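Local coordinates for glutaredoxin (Methanosarcina acetivorans, PDB 5CAX), which reduces protein disulfides with coenzyme M as the electron source, acting as a glutaredoxin-like enzyme of a methanogenic archaeon, at residues 42-46 with 95-101. Sequence-based numbering, arbitrary orientation.
Sequences DLGVD and IREALGF. With CD (cadmium ion), chain F.
Leu43 is wedged into a corner formed by Phe101 and Arg96, with its other methyl against Ile95. Leu43 CD2 sits over one face of the Phe101 ring, 4.1 Å from the centroid and 16° off the normal, a CH-pi contact. Along another side of that methyl runs the arginine: Leu43 CD2 lies 3.7 Å from Arg96 NH1, the chain bending at chi3 (63°) to bring the guanidinium near, and Phe101 CB lies over one face of that group. Leu43 CD1 is turned to the buried side, 4.2 Å from Ile95 CG2. Beyond Leu43, Val45 makes a second bump: Val45 CG1 meets the far end of the ring, 3.6 Å from Phe101 CE2, while Val45 CG2 is 4.2 Å from Leu99 CD1. In this thioredoxin-like glutaredoxin fold the contact joins the C-terminal ends of helices 31-43 and 92-99, each closed by a Schellman motif with a glycine, Gly44 or Gly100, at positive phi. Leu99 and Ile95 also rest on Leu40, and Leu99 and Val45 share Ile22 of strand 22-26, which places the inner side of the contact against the core. Phe101, the C-terminal residue, is exposed. Next along from Val45, Asp46 OD1 binds a cadmium ion at 2.6 Å, with a water as another ligand.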
loop_
_atom_site.group_PDB
_atom_site.type_symbol
_atom_site.label_atom_id
_atom_site.label_comp_id
_atom_site.label_asym_id
_atom_site.label_seq_id
_atom_site.Cartn_x
_atom_site.Cartn_y
_atom_site.Cartn_z
ATOM N N ASP A 42 2.577 -6.404 -11.106
ATOM C CA ASP A 42 3.046 -6.351 -12.487
ATOM C C ASP A 42 4.488 -5.820 -12.545
ATOM O O ASP A 42 5.317 -6.311 -13.314
ATOM C CB ASP A 42 2.123 -5.468 -13.334
ATOM C CG ASP A 42 0.796 -6.136 -13.659
ATOM O OD1 ASP A 42 0.751 -7.385 -13.779
ATOM O OD2 ASP A 42 -0.219 -5.401 -13.776
ATOM N N LEU A 43 4.791 -4.826 -11.714
ATOM C CA LEU A 43 6.150 -4.288 -11.647
ATOM C C LEU A 43 7.159 -5.310 -11.139
ATOM O O LEU A 43 8.364 -5.155 -11.331
ATOM C CB LEU A 43 6.193 -3.042 -10.764
ATOM C CG LEU A 43 5.364 -1.891 -11.333
ATOM C CD1 LEU A 43 5.155 -0.810 -10.288
ATOM C CD2 LEU A 43 6.010 -1.336 -12.593
ATOM N N GLY A 44 6.654 -6.345 -10.475
ATOM C CA GLY A 44 7.494 -7.430 -10.033
ATOM C C GLY A 44 8.366 -7.020 -8.876
ATOM O O GLY A 44 9.442 -7.577 -8.701
ATOM N N VAL A 45 7.930 -6.003 -8.137
ATOM C CA VAL A 45 8.660 -5.538 -6.962
ATOM C C VAL A 45 8.326 -6.251 -5.632
ATOM O O VAL A 45 7.305 -6.916 -5.460
ATOM C CB VAL A 45 8.466 -4.025 -6.753
ATOM C CG1 VAL A 45 8.952 -3.254 -7.977
ATOM C CG2 VAL A 45 7.011 -3.707 -6.404
ATOM N N ASP A 46 9.253 -6.118 -4.699
ATOM C CA ASP A 46 9.091 -6.623 -3.351
ATOM C C ASP A 46 8.257 -5.627 -2.539
ATOM O O ASP A 46 8.639 -4.456 -2.426
ATOM C CB ASP A 46 10.475 -6.832 -2.729
ATOM C CG ASP A 46 10.479 -7.849 -1.615
ATOM O OD1 ASP A 46 10.551 -9.043 -1.958
ATOM O OD2 ASP A 46 10.430 -7.464 -0.423
ATOM N N ILE A 95 4.013 6.025 -9.047
ATOM C CA ILE A 95 4.524 4.833 -8.386
ATOM C C ILE A 95 5.736 4.269 -9.145
ATOM O O ILE A 95 6.760 3.934 -8.546
ATOM C CB ILE A 95 3.434 3.750 -8.259
ATOM C CG1 ILE A 95 2.340 4.217 -7.288
ATOM C CG2 ILE A 95 4.057 2.409 -7.837
ATOM C CD1 ILE A 95 1.082 3.398 -7.349
ATOM N N ARG A 96 5.605 4.166 -10.464
ATOM C CA ARG A 96 6.682 3.682 -11.317
ATOM C C ARG A 96 7.945 4.520 -11.118
ATOM O O ARG A 96 9.046 3.991 -10.955
ATOM C CB ARG A 96 6.247 3.700 -12.782
ATOM C CG ARG A 96 5.278 2.582 -13.139
ATOM C CD ARG A 96 4.903 2.623 -14.599
ATOM N NE ARG A 96 6.082 2.399 -15.410
ATOM C CZ ARG A 96 6.356 1.246 -16.007
ATOM N NH1 ARG A 96 5.503 0.228 -15.893
ATOM N NH2 ARG A 96 7.471 1.118 -16.722
ATOM N N GLU A 97 7.780 5.835 -11.147
ATOM C CA GLU A 97 8.914 6.735 -11.026
ATOM C C GLU A 97 9.562 6.561 -9.662
ATOM O O GLU A 97 10.786 6.561 -9.551
ATOM C CB GLU A 97 8.473 8.192 -11.225
ATOM C CG GLU A 97 8.303 8.621 -12.690
ATOM C CD GLU A 97 7.782 10.048 -12.824
ATOM O OE1 GLU A 97 7.387 10.627 -11.785
ATOM O OE2 GLU A 97 7.750 10.580 -13.961
ATOM N N ALA A 98 8.739 6.384 -8.632
ATOM C CA ALA A 98 9.236 6.280 -7.262
ATOM C C ALA A 98 9.920 4.947 -6.959
ATOM O O ALA A 98 10.656 4.828 -5.981
ATOM C CB ALA A 98 8.104 6.528 -6.277
ATOM N N LEU A 99 9.700 3.946 -7.796
ATOM C CA LEU A 99 10.335 2.656 -7.576
ATOM C C LEU A 99 11.351 2.384 -8.675
ATOM O O LEU A 99 11.978 1.327 -8.705
ATOM C CB LEU A 99 9.299 1.532 -7.514
ATOM C CG LEU A 99 8.214 1.688 -6.451
ATOM C CD1 LEU A 99 7.238 0.528 -6.515
ATOM C CD2 LEU A 99 8.834 1.786 -5.093
ATOM N N GLY A 100 11.525 3.357 -9.567
ATOM C CA GLY A 100 12.530 3.266 -10.610
ATOM C C GLY A 100 12.051 2.662 -11.916
ATOM O O GLY A 100 12.783 1.923 -12.566
ATOM N N PHE A 101 10.828 2.981 -12.315
ATOM C CA PHE A 101 10.325 2.504 -13.593
ATOM C C PHE A 101 9.838 3.640 -14.501
ATOM O O PHE A 101 10.633 4.436 -15.016
ATOM C CB PHE A 101 9.194 1.490 -13.362
ATOM C CG PHE A 101 9.597 0.295 -12.530
ATOM C CD1 PHE A 101 10.057 -0.864 -13.139
ATOM C CD2 PHE A 101 9.514 0.326 -11.154
ATOM C CE1 PHE A 101 10.429 -1.969 -12.393
ATOM C CE2 PHE A 101 9.886 -0.777 -10.391
ATOM C CZ PHE A 101 10.340 -1.928 -11.023
HETATM CD CD CD F . 10.431 -10.263 0.321
HETATM O O HOH W 1 12.285 -9.040 1.705
#